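Local coordinates for uncharacterized conserved protein (Methanopyrus kandleri AV19, PDB 2QYA) that is of unknown function but, as a DUF424 family member, folds into a small alpha/beta domain that occurs here as an assembly of two chains, at residues Val17-Cys22 and Lys57-Ala62; Glu61-Tyr66 and Val72-Leu77; Ala88-Glu93 and Met107-Arg112. The protein carries 2 engineered substitutions. All blocks are in the same frame, centred on the assembly; numbering follows the deposited sequence.

Contact 1: residues Val17-Cys22 and Lys57-Ala62; sequences VVLALC and KKIREA
Leu19 and Ile59 mark the closest backbone approach of strand 17-22 and helix 57-62, which run nearly antiparallel at 167° with their axes 10.4 Å apart. The contact is purely apolar, and its four touching residues are all buried. Leu19 points toward the helix; with CG anti to the carbonyl carbon (chi1 -39°), both methyls come up against Ala62 CB. Leu19 CD2 lies 3.9 Å from Ala62 CB, and CD1 is equally close. Leu19 CD1 also reaches Ile59 CG1 at 4.1 Å, where the two side chains slide past each other in opposite directions. Leu21 meets Ile59 differently, tip to tip, with Leu21 CD2 4.0 Å from Ile59 CD1. Leu21 CD1 touches the same ethyl arm of Ile59. With an alanine in place of Leu21, Ile59 CD1 would probably lose its partner on this strand, leaving a gap under the helix. Leu8 and Ile10 of strand 6-13 and Val72 of strand 71-77 flank these leucines, and helix 79-87 also covers Leu21. Val18 and Ala20 instead meet the second subunit.

Contact 2: residues Glu61-Tyr66 and Val72-Leu77; sequences EAVQEY and VAINAL
Val63 and Tyr66 meet Val72 on the return leg of a beta-alpha-beta crossover, in which helix 52-66 links the parallel strands 48-50 and 71-77. Strands 6-13 and 16-23 lie between those two in the sheet. The helix 61-66 and strand 72-77 axes run nearly antiparallel, at 160° and 9.8 Å. Val72 points at the helix and divides its two methyls. Its CG2 touches Tyr66 CB at 3.8 Å, while its CG1 lies 4.1 Å from Val63 CG2. The two valines cross at about a right angle. Val63 holds CG1 anti to its backbone N (chi1 163°), which leaves CG2 as the branch that faces the strand. The same CG2 also meets Ile74 CD1 at 4.3 Å, so one methyl spans two strand residues. Tyr66 contributes only its CB here, because its ring leads away from strand 72-77. Glu65 CG lies over the centre of one face of that ring, 3.8 Å above its plane. No hydrogen bond joins the two segments. Strand 16-23 lies alongside, with Val17 packed on Tyr66. On the other flank, Ile109 of strand 103-109 packs on Ile74.

Contact 3: residues Ala88-Glu93 and Met107-Arg112; sequences AGLARE and MYILPR. Engineered in segment 107-112: Met107 (natural residue Ile).
Met107 lays its sulfur and terminal methyl over the backbone and CB of Leu90. This methionine is engineered; the natural residue is isoleucine. Its SD lies 4.1 Å from Leu90 CB. Its CE sits 3.1 Å from Leu90 O, a tight approach for a methyl carbon and a carbonyl oxygen. The chain is extended at chi2 and bends at chi3 (59°), and the bend turns CE in over the Leu90 carbonyl. Two residues along strand 107-109, Ile109 points the same way. Its CD1 comes within 4.4 Å of Leu90 CG. Leu90 is therefore the shared partner of both strand residues, one met at its backbone and CB, the other at its branch point. Its own torsions are unusual, with chi2 near eclipsed at 15°, and its rotamer should be read with caution. No hydrogen bond crosses between the segments.

Gly89 sets the path of the loop. It has positive phi and follows helix 79-87 in a Schellman motif, which ends the helix and leads the chain to Leu90. Ala91 still points its CB toward segment 107-112. From Arg92 on, the loop leaves the strand. Tyr108 serves the other face of the sheet, where its ring stacks edge-to-face on Tyr108 of the second subunit. The contact is a surface one, at the margin of the apolar layer between sheet and helices. Val63 of helix 52-66 packs on Ile109, and Ile59 of the same helix packs on Leu90, though the fit there is as doubtful as the Leu90 branch itself. Val85 of helix 79-87 touches both Leu90 and Met107, while strand 71-77 is hydrogen-bonded to Met107 and Ile109.

The three contacts belong to one apolar layer between the mixed sheet and its helices. Contacts 1 and 2 have centres about 4 Å apart and share Glu61 and Ala62 of helix 52-66. Their strands are parallel neighbours, joined by probable hydrogen bonds such as Val17 O to Ala73 N at 2.8 Å. Contact 3 lies about 8 Å from contact 2, centre to centre, and about 11 Å from contact 1. Its strand pairs antiparallel with 72-77, probably through Val72 O and Ile109 N at 2.7 Å. Ile74 CD1 and Ile109 CD1, 3.6 Å apart, continue the packing from contact 2 into contact 3. No ligand or active site is known here.

Contact 1: residues Val17-Cys22 and Lys57-Ala62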
ATOM      1  N   VAL A  17       4.422  -2.138   2.139  1.00 38.06           N
ATOM      2  CA  VAL A  17       4.529  -1.265   3.324  1.00 36.71           C
ATOM      3  C   VAL A  17       4.206   0.125   2.823  1.00 36.47           C
ATOM      4  O   VAL A  17       4.833   0.623   1.874  1.00 35.36           O
ATOM      5  CB  VAL A  17       5.932  -1.288   3.975  1.00 36.91           C
ATOM      6  CG1 VAL A  17       6.063  -0.216   5.065  1.00 36.80           C
ATOM      7  CG2 VAL A  17       6.242  -2.629   4.556  1.00 36.65           C
ATOM      8  N   VAL A  18       3.190   0.716   3.426  1.00 35.28           N
ATOM      9  CA  VAL A  18       2.824   2.074   3.158  1.00 35.35           C
ATOM     10  C   VAL A  18       3.348   2.994   4.264  1.00 36.11           C
ATOM     11  O   VAL A  18       3.050   2.806   5.470  1.00 36.05           O
ATOM     12  CB  VAL A  18       1.290   2.266   2.985  1.00 35.46           C
ATOM     13  CG1 VAL A  18       0.998   3.633   2.348  1.00 34.84           C
ATOM     14  CG2 VAL A  18       0.697   1.189   2.057  1.00 36.03           C
ATOM     15  N   LEU A  19       4.132   3.986   3.841  1.00 35.93           N
ATOM     16  CA  LEU A  19       4.564   5.061   4.701  1.00 35.23           C
ATOM     17  C   LEU A  19       3.802   6.284   4.250  1.00 35.46           C
ATOM     18  O   LEU A  19       4.000   6.773   3.125  1.00 34.90           O
ATOM     19  CB  LEU A  19       6.073   5.283   4.605  1.00 35.88           C
ATOM     20  CG  LEU A  19       7.042   4.092   4.500  1.00 37.44           C
ATOM     21  CD1 LEU A  19       8.501   4.536   4.387  1.00 36.20           C
ATOM     22  CD2 LEU A  19       6.899   3.159   5.643  1.00 38.51           C
ATOM     23  N   ALA A  20       2.868   6.732   5.092  1.00 34.73           N
ATOM     24  CA  ALA A  20       2.081   7.922   4.810  1.00 35.40           C
ATOM     25  C   ALA A  20       2.467   9.085   5.743  1.00 36.00           C
ATOM     26  O   ALA A  20       2.578   8.921   6.958  1.00 35.16           O
ATOM     27  CB  ALA A  20       0.581   7.635   4.895  1.00 34.27           C
ATOM     28  N   LEU A  21       2.647  10.255   5.160  1.00 36.92           N
ATOM     29  CA  LEU A  21       3.082  11.428   5.903  1.00 38.08           C
ATOM     30  C   LEU A  21       2.056  12.480   5.630  1.00 38.56           C
ATOM     31  O   LEU A  21       1.620  12.628   4.488  1.00 39.08           O
ATOM     32  CB  LEU A  21       4.446  11.909   5.414  1.00 37.72           C
ATOM     33  CG  LEU A  21       5.663  11.061   5.734  1.00 39.17           C
ATOM     34  CD1 LEU A  21       6.627  11.108   4.567  1.00 43.80           C
ATOM     35  CD2 LEU A  21       6.340  11.591   6.976  1.00 41.16           C
ATOM     36  N   CYS A  22       1.654  13.204   6.662  1.00 38.92           N
ATOM     37  CA  CYS A  22       0.702  14.291   6.476  1.00 39.77           C
ATOM     38  C   CYS A  22       1.055  15.420   7.430  1.00 40.80           C
ATOM     39  O   CYS A  22       1.372  15.156   8.600  1.00 40.53           O
ATOM     40  CB  CYS A  22      -0.710  13.784   6.769  1.00 39.25           C
ATOM     41  SG  CYS A  22      -2.081  14.858   6.378  1.00 40.48           S
ATOM     42  N   LYS A  57      14.293  10.533   9.427  1.00 44.88           N
ATOM     43  CA  LYS A  57      15.091   9.405   9.920  1.00 45.97           C
ATOM     44  C   LYS A  57      14.290   8.094   9.847  1.00 45.93           C
ATOM     45  O   LYS A  57      14.794   7.095   9.335  1.00 45.77           O
ATOM     46  CB  LYS A  57      15.606   9.696  11.332  1.00 46.05           C
ATOM     47  CG  LYS A  57      16.258   8.532  12.044  1.00 47.51           C
ATOM     48  CD  LYS A  57      17.043   8.981  13.292  1.00 48.00           C
ATOM     49  CE  LYS A  57      17.594   7.771  14.084  1.00 48.60           C
ATOM     50  NZ  LYS A  57      16.498   7.082  14.871  1.00 52.87           N
ATOM     51  N   LYS A  58      13.052   8.102  10.346  1.00 45.81           N
ATOM     52  CA  LYS A  58      12.202   6.899  10.316  1.00 46.26           C
ATOM     53  C   LYS A  58      11.892   6.417   8.889  1.00 45.72           C
ATOM     54  O   LYS A  58      11.804   5.218   8.639  1.00 45.49           O
ATOM     55  CB  LYS A  58      10.897   7.098  11.099  1.00 46.30           C
ATOM     56  CG  LYS A  58      10.792   6.293  12.420  1.00 49.21           C
ATOM     57  CD  LYS A  58      11.774   6.790  13.505  1.00 52.18           C
ATOM     58  CE  LYS A  58      11.585   6.073  14.898  1.00 53.98           C
ATOM     59  NZ  LYS A  58      10.289   6.422  15.590  1.00 58.49           N
ATOM     60  N   ILE A  59      11.691   7.361   7.986  1.00 45.44           N
ATOM     61  CA  ILE A  59      11.422   7.069   6.574  1.00 46.57           C
ATOM     62  C   ILE A  59      12.625   6.393   5.940  1.00 45.85           C
ATOM     63  O   ILE A  59      12.483   5.329   5.360  1.00 46.23           O
ATOM     64  CB  ILE A  59      10.947   8.351   5.790  1.00 46.87           C
ATOM     65  CG1 ILE A  59       9.447   8.328   5.624  1.00 46.77           C
ATOM     66  CG2 ILE A  59      11.547   8.440   4.425  1.00 48.69           C
ATOM     67  CD1 ILE A  59       8.731   8.438   6.870  1.00 48.69           C
ATOM     68  N   ARG A  60      13.802   6.980   6.114  1.00 45.63           N
ATOM     69  CA  ARG A  60      15.050   6.352   5.709  1.00 45.83           C
ATOM     70  C   ARG A  60      15.164   4.927   6.218  1.00 45.43           C
ATOM     71  O   ARG A  60      15.521   4.029   5.458  1.00 45.07           O
ATOM     72  CB  ARG A  60      16.251   7.113   6.249  1.00 46.24           C
ATOM     73  CG  ARG A  60      16.660   8.309   5.472  1.00 48.35           C
ATOM     74  CD  ARG A  60      18.001   8.850   5.992  1.00 52.27           C
ATOM     75  NE  ARG A  60      18.170  10.254   5.615  1.00 57.55           N
ATOM     76  CZ  ARG A  60      18.037  11.300   6.443  1.00 60.43           C
ATOM     77  NH1 ARG A  60      17.765  11.131   7.745  1.00 58.81           N
ATOM     78  NH2 ARG A  60      18.200  12.533   5.964  1.00 60.84           N
ATOM     79  N   GLU A  61      14.899   4.726   7.507  1.00 44.28           N
ATOM     80  CA  GLU A  61      15.101   3.408   8.112  1.00 44.30           C
ATOM     81  C   GLU A  61      14.115   2.366   7.592  1.00 42.03           C
ATOM     82  O   GLU A  61      14.488   1.223   7.421  1.00 41.66           O
ATOM     83  CB  GLU A  61      15.004   3.473   9.638  1.00 44.16           C
ATOM     84  CG  GLU A  61      16.124   4.271  10.338  1.00 47.69           C
ATOM     85  CD  GLU A  61      15.773   4.616  11.805  1.00 47.96           C
ATOM     86  OE1 GLU A  61      14.566   4.600  12.159  1.00 50.81           O
ATOM     87  OE2 GLU A  61      16.699   4.912  12.594  1.00 51.87           O
ATOM     88  N   ALA A  62      12.855   2.751   7.377  1.00 40.52           N
ATOM     89  CA  ALA A  62      11.859   1.810   6.891  1.00 39.72           C
ATOM     90  C   ALA A  62      12.184   1.433   5.440  1.00 39.97           C
ATOM     91  O   ALA A  62      12.011   0.281   5.060  1.00 39.18           O
ATOM     92  CB  ALA A  62      10.456   2.377   7.012  1.00 39.29           C
TER

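Contact 2: residues Glu61-Tyr66 and Val72-Leu77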
ATOM      1  N   GLU A  61      14.899   4.726   7.507  1.00 44.28           N
ATOM      2  CA  GLU A  61      15.101   3.408   8.112  1.00 44.30           C
ATOM      3  C   GLU A  61      14.115   2.366   7.592  1.00 42.03           C
ATOM      4  O   GLU A  61      14.488   1.223   7.421  1.00 41.66           O
ATOM      5  CB  GLU A  61      15.004   3.473   9.638  1.00 44.16           C
ATOM      6  CG  GLU A  61      16.124   4.271  10.338  1.00 47.69           C
ATOM      7  CD  GLU A  61      15.773   4.616  11.805  1.00 47.96           C
ATOM      8  OE1 GLU A  61      14.566   4.600  12.159  1.00 50.81           O
ATOM      9  OE2 GLU A  61      16.699   4.912  12.594  1.00 51.87           O
ATOM     10  N   ALA A  62      12.855   2.751   7.377  1.00 40.52           N
ATOM     11  CA  ALA A  62      11.859   1.810   6.891  1.00 39.72           C
ATOM     12  C   ALA A  62      12.184   1.433   5.440  1.00 39.97           C
ATOM     13  O   ALA A  62      12.011   0.281   5.060  1.00 39.18           O
ATOM     14  CB  ALA A  62      10.456   2.377   7.012  1.00 39.29           C
ATOM     15  N   VAL A  63      12.686   2.391   4.654  1.00 39.97           N
ATOM     16  CA  VAL A  63      13.076   2.118   3.260  1.00 41.02           C
ATOM     17  C   VAL A  63      14.216   1.084   3.184  1.00 41.39           C
ATOM     18  O   VAL A  63      14.113   0.118   2.440  1.00 41.53           O
ATOM     19  CB  VAL A  63      13.384   3.424   2.456  1.00 41.18           C
ATOM     20  CG1 VAL A  63      14.171   3.127   1.171  1.00 41.97           C
ATOM     21  CG2 VAL A  63      12.097   4.134   2.107  1.00 40.34           C
ATOM     22  N   GLN A  64      15.272   1.268   3.976  1.00 41.97           N
ATOM     23  CA  GLN A  64      16.320   0.278   4.075  1.00 43.26           C
ATOM     24  C   GLN A  64      15.829  -1.041   4.673  1.00 43.02           C
ATOM     25  O   GLN A  64      16.265  -2.110   4.259  1.00 42.90           O
ATOM     26  CB  GLN A  64      17.529   0.807   4.867  1.00 44.78           C
ATOM     27  CG  GLN A  64      18.404  -0.307   5.486  1.00 47.87           C
ATOM     28  CD  GLN A  64      19.912  -0.020   5.430  1.00 53.53           C
ATOM     29  OE1 GLN A  64      20.421   0.864   6.135  1.00 57.26           O
ATOM     30  NE2 GLN A  64      20.635  -0.801   4.626  1.00 50.64           N
ATOM     31  N   GLU A  65      14.932  -0.976   5.650  1.00 42.26           N
ATOM     32  CA  GLU A  65      14.420  -2.202   6.275  1.00 42.28           C
ATOM     33  C   GLU A  65      13.754  -3.192   5.287  1.00 40.74           C
ATOM     34  O   GLU A  65      13.896  -4.415   5.421  1.00 39.34           O
ATOM     35  CB  GLU A  65      13.427  -1.826   7.370  1.00 41.60           C
ATOM     36  CG  GLU A  65      12.789  -2.998   8.064  1.00 44.82           C
ATOM     37  CD  GLU A  65      12.088  -2.608   9.376  1.00 46.03           C
ATOM     38  OE1 GLU A  65      11.512  -3.528  10.007  1.00 51.23           O
ATOM     39  OE2 GLU A  65      12.132  -1.407   9.781  1.00 49.97           O
ATOM     40  N   TYR A  66      13.003  -2.651   4.330  1.00 40.23           N
ATOM     41  CA  TYR A  66      12.163  -3.465   3.460  1.00 40.41           C
ATOM     42  C   TYR A  66      12.676  -3.618   2.034  1.00 40.77           C
ATOM     43  O   TYR A  66      11.983  -4.209   1.209  1.00 41.20           O
ATOM     44  CB  TYR A  66      10.744  -2.905   3.455  1.00 41.44           C
ATOM     45  CG  TYR A  66      10.071  -3.140   4.784  1.00 41.94           C
ATOM     46  CD1 TYR A  66       9.797  -4.434   5.225  1.00 41.19           C
ATOM     47  CD2 TYR A  66       9.788  -2.089   5.628  1.00 41.87           C
ATOM     48  CE1 TYR A  66       9.201  -4.661   6.479  1.00 41.80           C
ATOM     49  CE2 TYR A  66       9.190  -2.308   6.885  1.00 42.48           C
ATOM     50  CZ  TYR A  66       8.906  -3.582   7.287  1.00 41.47           C
ATOM     51  OH  TYR A  66       8.324  -3.791   8.517  1.00 45.73           O
ATOM     52  N   VAL A  72       7.668  -0.631  -1.005  1.00 37.65           N
ATOM     53  CA  VAL A  72       7.416   0.494  -0.104  1.00 37.20           C
ATOM     54  C   VAL A  72       6.721   1.579  -0.919  1.00 37.45           C
ATOM     55  O   VAL A  72       7.287   2.090  -1.902  1.00 36.95           O
ATOM     56  CB  VAL A  72       8.721   1.022   0.563  1.00 37.73           C
ATOM     57  CG1 VAL A  72       8.468   2.312   1.375  1.00 36.73           C
ATOM     58  CG2 VAL A  72       9.363  -0.055   1.446  1.00 36.38           C
ATOM     59  N   ALA A  73       5.466   1.869  -0.566  1.00 36.57           N
ATOM     60  CA  ALA A  73       4.704   2.942  -1.195  1.00 36.31           C
ATOM     61  C   ALA A  73       4.709   4.103  -0.242  1.00 37.34           C
ATOM     62  O   ALA A  73       4.378   3.926   0.949  1.00 38.08           O
ATOM     63  CB  ALA A  73       3.272   2.482  -1.482  1.00 36.19           C
ATOM     64  N   ILE A  74       5.132   5.269  -0.728  1.00 37.42           N
ATOM     65  CA  ILE A  74       5.146   6.506   0.062  1.00 37.15           C
ATOM     66  C   ILE A  74       4.140   7.494  -0.504  1.00 37.25           C
ATOM     67  O   ILE A  74       4.061   7.712  -1.719  1.00 36.16           O
ATOM     68  CB  ILE A  74       6.551   7.165   0.092  1.00 38.32           C
ATOM     69  CG1 ILE A  74       7.578   6.171   0.654  1.00 38.81           C
ATOM     70  CG2 ILE A  74       6.538   8.533   0.872  1.00 36.47           C
ATOM     71  CD1 ILE A  74       8.984   6.416   0.232  1.00 42.89           C
ATOM     72  N   ASN A  75       3.346   8.051   0.400  1.00 36.46           N
ATOM     73  CA  ASN A  75       2.388   9.081   0.100  1.00 37.28           C
ATOM     74  C   ASN A  75       2.650  10.196   1.114  1.00 36.91           C
ATOM     75  O   ASN A  75       2.609   9.948   2.318  1.00 34.62           O
ATOM     76  CB  ASN A  75       0.955   8.579   0.290  1.00 38.61           C
ATOM     77  CG  ASN A  75       0.817   7.072   0.088  1.00 43.02           C
ATOM     78  OD1 ASN A  75       0.346   6.370   0.989  1.00 46.22           O
ATOM     79  ND2 ASN A  75       1.234   6.562  -1.092  1.00 42.59           N
ATOM     80  N   ALA A  76       2.934  11.400   0.615  1.00 36.51           N
ATOM     81  CA  ALA A  76       3.121  12.577   1.460  1.00 36.85           C
ATOM     82  C   ALA A  76       2.238  13.742   1.005  1.00 37.49           C
ATOM     83  O   ALA A  76       2.171  14.065  -0.180  1.00 37.94           O
ATOM     84  CB  ALA A  76       4.602  12.958   1.520  1.00 36.42           C
ATOM     85  N   LEU A  77       1.502  14.315   1.951  1.00 37.36           N
ATOM     86  CA  LEU A  77       0.631  15.431   1.709  1.00 38.28           C
ATOM     87  C   LEU A  77       0.973  16.614   2.650  1.00 39.32           C
ATOM     88  O   LEU A  77       0.887  16.498   3.896  1.00 38.62           O
ATOM     89  CB  LEU A  77      -0.834  15.008   1.880  1.00 37.83           C
ATOM     90  CG  LEU A  77      -1.905  16.085   1.646  1.00 38.87           C
ATOM     91  CD1 LEU A  77      -2.073  16.464   0.144  1.00 38.47           C
ATOM     92  CD2 LEU A  77      -3.256  15.695   2.302  1.00 38.85           C
TER

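Contact 3: residues Ala88-Glu93 and Met107-Arg112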
ATOM      1  N   ALA A  88      14.901  13.111   3.330  1.00 48.17           N
ATOM      2  CA  ALA A  88      15.288  11.705   3.458  1.00 48.23           C
ATOM      3  C   ALA A  88      16.107  11.217   2.254  1.00 48.08           C
ATOM      4  O   ALA A  88      16.622  10.107   2.275  1.00 48.61           O
ATOM      5  CB  ALA A  88      14.054  10.823   3.679  1.00 47.82           C
ATOM      6  N   GLY A  89      16.210  12.049   1.216  1.00 48.89           N
ATOM      7  CA  GLY A  89      16.958  11.734  -0.016  1.00 49.53           C
ATOM      8  C   GLY A  89      16.154  10.875  -0.977  1.00 50.32           C
ATOM      9  O   GLY A  89      16.717  10.210  -1.853  1.00 51.43           O
ATOM     10  N   LEU A  90      14.834  10.893  -0.823  1.00 50.04           N
ATOM     11  CA  LEU A  90      13.975   9.972  -1.529  1.00 49.84           C
ATOM     12  C   LEU A  90      13.425  10.582  -2.816  1.00 49.94           C
ATOM     13  O   LEU A  90      13.070   9.859  -3.752  1.00 49.32           O
ATOM     14  CB  LEU A  90      12.834   9.526  -0.604  1.00 50.17           C
ATOM     15  CG  LEU A  90      12.812   8.129   0.063  1.00 50.22           C
ATOM     16  CD1 LEU A  90      14.114   7.341   0.063  1.00 48.43           C
ATOM     17  CD2 LEU A  90      12.243   8.240   1.470  1.00 48.70           C
ATOM     18  N   ALA A  91      13.357  11.909  -2.849  1.00 49.63           N
ATOM     19  CA  ALA A  91      12.843  12.650  -3.992  1.00 50.18           C
ATOM     20  C   ALA A  91      13.587  13.977  -4.104  1.00 51.17           C
ATOM     21  O   ALA A  91      14.060  14.490  -3.087  1.00 50.70           O
ATOM     22  CB  ALA A  91      11.350  12.889  -3.844  1.00 49.39           C
ATOM     23  N   ARG A  92      13.702  14.507  -5.333  1.00 52.09           N
ATOM     24  CA  ARG A  92      14.237  15.858  -5.569  1.00 54.04           C
ATOM     25  C   ARG A  92      13.132  16.878  -5.337  1.00 53.97           C
ATOM     26  O   ARG A  92      11.949  16.596  -5.554  1.00 53.52           O
ATOM     27  CB  ARG A  92      14.749  16.042  -7.011  1.00 54.08           C
ATOM     28  CG  ARG A  92      15.902  15.126  -7.491  1.00 56.12           C
ATOM     29  CD  ARG A  92      16.397  15.561  -8.912  1.00 56.61           C
ATOM     30  NE  ARG A  92      15.298  15.745  -9.877  1.00 63.02           N
ATOM     31  CZ  ARG A  92      14.869  14.819 -10.748  1.00 64.71           C
ATOM     32  NH1 ARG A  92      15.441  13.619 -10.808  1.00 65.76           N
ATOM     33  NH2 ARG A  92      13.855  15.090 -11.568  1.00 64.97           N
ATOM     34  N   GLU A  93      13.513  18.079  -4.929  1.00 54.19           N
ATOM     35  CA  GLU A  93      12.536  19.129  -4.713  1.00 55.41           C
ATOM     36  C   GLU A  93      11.645  19.309  -5.920  1.00 54.64           C
ATOM     37  O   GLU A  93      10.443  19.500  -5.757  1.00 53.56           O
ATOM     38  CB  GLU A  93      13.204  20.455  -4.313  1.00 55.67           C
ATOM     39  CG  GLU A  93      13.922  20.363  -2.958  1.00 57.47           C
ATOM     40  CD  GLU A  93      14.346  21.713  -2.402  1.00 58.68           C
ATOM     41  OE1 GLU A  93      15.562  21.867  -2.090  1.00 62.04           O
ATOM     42  OE2 GLU A  93      13.471  22.617  -2.295  1.00 61.75           O
ATOM     43  N   MET A 107       5.194   7.735  -4.323  1.00 38.93           N
ATOM     44  CA  MET A 107       6.339   6.961  -4.780  1.00 38.13           C
ATOM     45  C   MET A 107       6.140   5.444  -4.528  1.00 38.72           C
ATOM     46  O   MET A 107       5.607   5.035  -3.491  1.00 38.98           O
ATOM     47  CB  MET A 107       7.625   7.323  -4.035  1.00 37.58           C
ATOM     48  CG  MET A 107       7.940   8.778  -3.725  1.00 38.44           C
ATOM     49  SD  MET A 107       9.544   8.799  -2.865  1.00 37.31           S
ATOM     50  CE  MET A 107      10.607   8.038  -4.063  1.00 33.94           C
ATOM     51  N   TYR A 108       6.596   4.619  -5.462  1.00 37.53           N
ATOM     52  CA  TYR A 108       6.625   3.182  -5.266  1.00 37.79           C
ATOM     53  C   TYR A 108       8.061   2.770  -5.371  1.00 38.44           C
ATOM     54  O   TYR A 108       8.728   3.053  -6.381  1.00 39.41           O
ATOM     55  CB  TYR A 108       5.786   2.464  -6.300  1.00 37.91           C
ATOM     56  CG  TYR A 108       4.339   2.890  -6.243  1.00 39.54           C
ATOM     57  CD1 TYR A 108       3.466   2.323  -5.298  1.00 39.11           C
ATOM     58  CD2 TYR A 108       3.858   3.901  -7.078  1.00 37.56           C
ATOM     59  CE1 TYR A 108       2.150   2.726  -5.201  1.00 40.06           C
ATOM     60  CE2 TYR A 108       2.529   4.299  -7.011  1.00 39.08           C
ATOM     61  CZ  TYR A 108       1.685   3.707  -6.057  1.00 40.57           C
ATOM     62  OH  TYR A 108       0.369   4.093  -5.969  1.00 42.76           O
ATOM     63  N   ILE A 109       8.556   2.145  -4.311  1.00 37.71           N
ATOM     64  CA  ILE A 109       9.925   1.709  -4.261  1.00 37.39           C
ATOM     65  C   ILE A 109       9.827   0.220  -4.188  1.00 37.71           C
ATOM     66  O   ILE A 109       9.449  -0.323  -3.144  1.00 37.90           O
ATOM     67  CB  ILE A 109      10.644   2.267  -3.044  1.00 37.72           C
ATOM     68  CG1 ILE A 109      10.536   3.802  -3.021  1.00 37.27           C
ATOM     69  CG2 ILE A 109      12.127   1.813  -3.032  1.00 37.79           C
ATOM     70  CD1 ILE A 109      11.185   4.468  -1.807  1.00 37.12           C
ATOM     71  N   LEU A 110      10.123  -0.451  -5.311  1.00 37.00           N
ATOM     72  CA  LEU A 110      10.044  -1.908  -5.373  1.00 36.41           C
ATOM     73  C   LEU A 110      11.298  -2.541  -4.781  1.00 35.99           C
ATOM     74  O   LEU A 110      12.331  -1.899  -4.718  1.00 35.02           O
ATOM     75  CB  LEU A 110       9.726  -2.397  -6.813  1.00 37.23           C
ATOM     76  CG  LEU A 110       8.205  -2.384  -7.092  1.00 38.24           C
ATOM     77  CD1 LEU A 110       7.612  -0.960  -7.289  1.00 38.05           C
ATOM     78  CD2 LEU A 110       7.854  -3.286  -8.270  1.00 39.45           C
ATOM     79  N   PRO A 111      11.218  -3.802  -4.322  1.00 36.10           N
ATOM     80  CA  PRO A 111      12.424  -4.418  -3.749  1.00 36.89           C
ATOM     81  C   PRO A 111      13.562  -4.624  -4.762  1.00 38.39           C
ATOM     82  O   PRO A 111      13.312  -4.665  -5.993  1.00 37.92           O
ATOM     83  CB  PRO A 111      11.950  -5.800  -3.283  1.00 36.88           C
ATOM     84  CG  PRO A 111      10.507  -5.837  -3.409  1.00 35.92           C
ATOM     85  CD  PRO A 111      10.062  -4.703  -4.295  1.00 36.36           C
ATOM     86  N   ARG A 112      14.783  -4.779  -4.250  1.00 38.50           N
ATOM     87  CA  ARG A 112      15.909  -5.120  -5.092  1.00 39.81           C
ATOM     88  C   ARG A 112      15.712  -6.518  -5.666  1.00 40.91           C
ATOM     89  O   ARG A 112      15.225  -7.438  -4.985  1.00 39.35           O
ATOM     90  CB  ARG A 112      17.225  -5.048  -4.314  1.00 39.47           C
ATOM     91  CG  ARG A 112      17.534  -3.638  -3.833  1.00 41.13           C
ATOM     92  CD  ARG A 112      18.844  -3.467  -3.107  1.00 40.40           C
ATOM     93  NE  ARG A 112      19.062  -4.361  -1.966  1.00 42.13           N
ATOM     94  CZ  ARG A 112      20.255  -4.463  -1.367  1.00 42.49           C
ATOM     95  NH1 ARG A 112      21.268  -3.734  -1.819  1.00 41.77           N
ATOM     96  NH2 ARG A 112      20.455  -5.281  -0.349  1.00 41.22           N
TER